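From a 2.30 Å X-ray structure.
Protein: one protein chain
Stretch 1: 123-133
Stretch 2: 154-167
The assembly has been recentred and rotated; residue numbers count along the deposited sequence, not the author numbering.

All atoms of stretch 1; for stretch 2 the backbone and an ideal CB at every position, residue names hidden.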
# COMPACT_ATOMS: atom_id res chain seq x y z
N TYR D 123 -8.48 0.28 -25.80
CA TYR D 123 -9.67 0.17 -24.92
C TYR D 123 -10.12 1.48 -24.27
O TYR D 123 -11.26 1.57 -23.83
CB TYR D 123 -9.50 -0.85 -23.82
CG TYR D 123 -9.05 -2.26 -24.17
CD1 TYR D 123 -9.60 -2.97 -25.20
CD2 TYR D 123 -8.11 -2.93 -23.36
CE1 TYR D 123 -9.22 -4.30 -25.44
CE2 TYR D 123 -7.72 -4.24 -23.61
CZ TYR D 123 -8.31 -4.92 -24.64
OH TYR D 123 -7.92 -6.22 -24.90
N LEU D 124 -9.25 2.49 -24.22
CA LEU D 124 -9.61 3.83 -23.67
C LEU D 124 -10.03 4.87 -24.78
O LEU D 124 -10.16 6.10 -24.57
CB LEU D 124 -8.41 4.39 -22.86
CG LEU D 124 -7.72 3.54 -21.76
CD1 LEU D 124 -6.70 4.38 -21.04
CD2 LEU D 124 -8.68 2.91 -20.71
N ASP D 125 -10.17 4.35 -25.99
CA ASP D 125 -10.43 5.19 -27.15
C ASP D 125 -11.76 5.81 -27.04
O ASP D 125 -11.91 6.91 -27.53
CB ASP D 125 -10.36 4.40 -28.47
CG ASP D 125 -8.94 4.17 -28.92
OD1 ASP D 125 -8.04 4.61 -28.18
OD2 ASP D 125 -8.71 3.57 -30.00
N THR D 126 -12.73 5.14 -26.37
CA THR D 126 -14.07 5.70 -26.24
C THR D 126 -14.64 5.57 -24.82
O THR D 126 -15.87 5.59 -24.62
CB THR D 126 -15.05 5.15 -27.33
OG1 THR D 126 -14.78 3.76 -27.57
CG2 THR D 126 -14.87 5.94 -28.69
N ARG D 127 -13.75 5.47 -23.82
CA ARG D 127 -14.17 5.55 -22.41
C ARG D 127 -13.50 6.74 -21.71
O ARG D 127 -12.35 7.05 -22.03
CB ARG D 127 -13.82 4.26 -21.71
CG ARG D 127 -14.40 3.07 -22.36
CD ARG D 127 -13.86 1.83 -21.75
NE ARG D 127 -14.92 0.83 -21.61
CZ ARG D 127 -14.99 -0.30 -22.31
NH1 ARG D 127 -16.06 -1.10 -22.09
NH2 ARG D 127 -14.03 -0.64 -23.21
N LYS D 128 -14.20 7.40 -20.78
CA LYS D 128 -13.55 8.42 -19.94
C LYS D 128 -12.44 7.72 -19.14
O LYS D 128 -12.57 6.58 -18.69
CB LYS D 128 -14.50 9.10 -18.96
CG LYS D 128 -15.79 9.77 -19.56
CD LYS D 128 -17.14 9.58 -18.71
CE LYS D 128 -17.03 9.55 -17.13
NZ LYS D 128 -16.36 10.75 -16.49
N HIS D 129 -11.31 8.39 -18.99
CA HIS D 129 -10.17 7.80 -18.33
C HIS D 129 -9.18 8.86 -17.96
O HIS D 129 -9.21 10.00 -18.47
CB HIS D 129 -9.51 6.79 -19.23
CG HIS D 129 -9.03 7.38 -20.52
ND1 HIS D 129 -7.75 7.87 -20.68
CD2 HIS D 129 -9.67 7.59 -21.69
CE1 HIS D 129 -7.62 8.33 -21.91
NE2 HIS D 129 -8.77 8.18 -22.54
N THR D 130 -8.30 8.50 -17.04
CA THR D 130 -7.11 9.26 -16.76
C THR D 130 -5.85 8.35 -16.83
O THR D 130 -5.91 7.17 -17.17
CB THR D 130 -7.30 10.02 -15.46
OG1 THR D 130 -6.37 11.09 -15.42
CG2 THR D 130 -7.17 9.12 -14.21
N SER D 131 -4.70 8.93 -16.59
CA SER D 131 -3.41 8.21 -16.57
C SER D 131 -2.48 9.10 -15.80
O SER D 131 -2.87 10.13 -15.34
CB SER D 131 -2.87 7.89 -17.97
OG SER D 131 -2.40 9.03 -18.68
N ASN D 132 -1.24 8.69 -15.64
CA ASN D 132 -0.27 9.55 -15.01
C ASN D 132 -0.10 10.87 -15.71
O ASN D 132 -0.02 11.88 -15.07
CB ASN D 132 1.07 8.80 -14.85
CG ASN D 132 0.98 7.71 -13.78
OD1 ASN D 132 0.31 7.89 -12.75
ND2 ASN D 132 1.70 6.57 -14.00
N ASN D 133 -0.03 10.84 -17.03
CA ASN D 133 0.24 12.04 -17.82
C ASN D 133 -0.19 11.78 -19.27
O ASN D 133 0.26 10.79 -19.89
CB ASN D 133 1.76 12.33 -17.79
CG ASN D 133 2.13 13.55 -18.64
OD1 ASN D 133 2.65 13.40 -19.76
ND2 ASN D 133 1.84 14.76 -18.11
N UNK D 154 -7.42 12.72 -10.41
CA UNK D 154 -6.51 11.59 -10.61
C UNK D 154 -7.15 10.17 -10.62
O UNK D 154 -6.41 9.21 -10.73
CB UNK D 154 -5.45 11.64 -9.51
N UNK D 155 -8.45 10.06 -10.41
CA UNK D 155 -9.23 8.83 -10.58
C UNK D 155 -10.54 9.19 -11.32
O UNK D 155 -11.18 10.23 -11.05
CB UNK D 155 -9.52 8.17 -9.23
N UNK D 156 -10.91 8.31 -12.26
CA UNK D 156 -12.04 8.52 -13.16
C UNK D 156 -12.77 7.18 -13.26
O UNK D 156 -12.14 6.10 -13.38
CB UNK D 156 -11.59 9.03 -14.53
N UNK D 157 -14.09 7.26 -13.28
CA UNK D 157 -14.97 6.07 -13.38
C UNK D 157 -15.97 6.22 -14.53
O UNK D 157 -16.60 7.23 -14.62
CB UNK D 157 -15.72 5.85 -12.07
N UNK D 158 -16.05 5.18 -15.37
CA UNK D 158 -16.90 5.11 -16.56
C UNK D 158 -17.46 3.70 -16.78
O UNK D 158 -16.74 2.81 -17.25
CB UNK D 158 -16.11 5.55 -17.79
N UNK D 159 -18.76 3.53 -16.52
CA UNK D 159 -19.40 2.23 -16.65
C UNK D 159 -18.47 1.33 -15.83
O UNK D 159 -18.21 1.67 -14.68
CB UNK D 159 -19.56 1.78 -18.10
N UNK D 160 -17.93 0.25 -16.42
CA UNK D 160 -17.26 -0.82 -15.68
C UNK D 160 -15.73 -0.73 -15.77
O UNK D 160 -15.04 -1.76 -15.70
CB UNK D 160 -17.73 -2.18 -16.20
N UNK D 161 -15.22 0.49 -15.98
CA UNK D 161 -13.78 0.76 -15.99
C UNK D 161 -13.46 1.88 -15.00
O UNK D 161 -14.09 2.93 -14.99
CB UNK D 161 -13.31 1.13 -17.40
N UNK D 162 -12.46 1.63 -14.15
CA UNK D 162 -11.89 2.67 -13.31
C UNK D 162 -10.39 2.77 -13.67
O UNK D 162 -9.69 1.77 -13.72
CB UNK D 162 -12.10 2.37 -11.83
N UNK D 163 -9.93 3.98 -13.97
CA UNK D 163 -8.50 4.28 -14.18
C UNK D 163 -8.04 5.36 -13.16
O UNK D 163 -8.83 6.18 -12.67
CB UNK D 163 -8.26 4.75 -15.61
N UNK D 164 -6.76 5.36 -12.86
CA UNK D 164 -6.26 6.34 -11.92
C UNK D 164 -4.78 6.57 -12.15
O UNK D 164 -4.07 5.70 -12.64
CB UNK D 164 -6.52 5.89 -10.48
N UNK D 165 -4.32 7.71 -11.73
CA UNK D 165 -2.92 7.92 -11.52
C UNK D 165 -2.32 7.09 -10.37
O UNK D 165 -2.99 6.87 -9.41
CB UNK D 165 -2.68 9.41 -11.26
N UNK D 166 -1.01 6.73 -10.47
CA UNK D 166 -0.24 6.05 -9.46
C UNK D 166 -0.07 6.80 -8.16
O UNK D 166 0.03 6.17 -7.06
CB UNK D 166 1.14 5.72 -10.03
N UNK D 167 -0.16 8.13 -8.24
CA UNK D 167 -0.09 8.90 -7.00
C UNK D 167 -1.41 8.98 -6.24
O UNK D 167 -1.46 9.54 -5.16
CB UNK D 167 0.39 10.32 -7.31

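Stretch 2 is a hairpin: strands 155-158 and 161-164 pair through their backbones, and stretch 1 crosses one face of it, so alternate positions point toward stretch 1.

Position 154 points its CB away from stretch 1; phi near -75° allows proline among others. It is Pro154, after a cis peptide bond; its O receives a hydrogen bond from the N of residue 165 (2.8 Å). Position 155 also points away, and its extended backbone would accept many residues. It is Ala155.

At 156 the CB faces the backbone of stretch 1, 4.2 Å from the N of Thr130. With the CB of Thr130 and the aliphatic start of Lys128 nearby, a compact branched residue such as valine, threonine or isoleucine suits. Val156 places CG1 3.7 Å from Lys128 CB and CG2 3.6 Å from Thr130 CB, so both methyls pack along the same side of stretch 1. Position 157 turns away again, leaving the choice wide; Ser157 contributes chiefly its carbonyl, with O 3.4 Å from Lys128 CE.

Position 158 points toward stretch 1, where the N of Lys128 is a donor in reach of a short side chain. An acceptor such as aspartate or asparagine fits. Asp158, with chi1 in t, accepts a hydrogen bond from Lys128 N at OD2 (3.1 Å).

Position 159 begins the centre of a type II' turn, and its phi/psi of 51/-124 is a region glycine occupies most easily; asparagine is another candidate. It is Ala159, which makes no contact with stretch 1. At 160 the CB points sideways, and turn-formers such as asparagine, serine or glycine suit. Asn160 brings OD1 to 3.8 Å from Arg127 NH1.

Position 161 faces stretch 1 again, its ideal CB 4.4 Å from Arg127 CD, with Leu124 beyond. A longer apolar side chain, leucine or methionine, could span that gap. Leu161 does so, its CD2 lying 3.7 Å from Leu124 CD2 and 3.9 Å from Arg127 CD. Position 162 points away and suits a beta-branched residue in a strand; it is Val162.

At 163 the CB points toward stretch 1, near His129 CB and the N of Thr130. A small hydroxyl residue could use that donor, while valine would match only the shape. Thr163 OG1 accepts from Thr130 N (3.1 Å, nearly straight) and lies 2.7 Å from a water oxygen that is 2.8 Å from Lys128 O and 3.1 Å from Val156 O.

Position 164 points away, so many strand residues would suit; Ala164 CA lies 3.7 Å from Thr130 CG2. At 165 the ideal CB is 3.7 Å from Asn132 OD1, inviting a short donor: Ser165 OG donates to Asn132 OD1 (2.8 Å). At 166, beside the same oxygen, small residues such as glycine, alanine or serine suit; Gly166 makes the contact through its backbone N, which donates to Asn132 OD1 (2.9 Å). At 167 nothing of stretch 1 is near, so the choice is open; Ile167 makes no contact with it.

Stretch 2, residues 154-167: PAVSDANLVTASGI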
# COMPACT_ATOMS: atom_id res chain seq x y z
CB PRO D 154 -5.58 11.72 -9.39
CG PRO D 154 -6.61 12.11 -8.27
CD PRO D 154 -7.36 13.21 -9.00
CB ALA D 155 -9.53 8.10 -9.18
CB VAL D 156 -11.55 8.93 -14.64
CG1 VAL D 156 -12.69 8.85 -15.69
CG2 VAL D 156 -10.78 10.31 -14.69
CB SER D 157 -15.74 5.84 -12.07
OG SER D 157 -16.31 4.53 -12.08
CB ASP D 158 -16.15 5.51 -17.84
CG ASP D 158 -17.09 5.69 -19.05
OD1 ASP D 158 -18.32 6.03 -18.82
OD2 ASP D 158 -16.62 5.51 -20.21
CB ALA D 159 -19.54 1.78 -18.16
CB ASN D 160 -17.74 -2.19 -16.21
CG ASN D 160 -17.32 -2.44 -17.67
OD1 ASN D 160 -17.47 -1.56 -18.54
ND2 ASN D 160 -16.79 -3.64 -17.94
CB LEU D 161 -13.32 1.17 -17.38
CG LEU D 161 -11.86 1.61 -17.49
CD1 LEU D 161 -10.91 0.40 -17.62
CD2 LEU D 161 -11.70 2.58 -18.65
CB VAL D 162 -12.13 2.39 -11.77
CG1 VAL D 162 -11.55 3.48 -10.94
CG2 VAL D 162 -13.63 2.26 -11.48
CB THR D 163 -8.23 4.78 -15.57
OG1 THR D 163 -9.19 5.78 -15.87
CG2 THR D 163 -8.27 3.63 -16.57
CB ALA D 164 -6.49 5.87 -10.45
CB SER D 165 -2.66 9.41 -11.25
OG SER D 165 -1.29 9.66 -11.35
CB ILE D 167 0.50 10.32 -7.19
CG1 ILE D 167 -0.44 11.21 -8.02
CG2 ILE D 167 1.92 10.22 -7.84
CD1 ILE D 167 0.27 12.38 -8.63
O HOH W 1 -11.82 5.16 -16.35
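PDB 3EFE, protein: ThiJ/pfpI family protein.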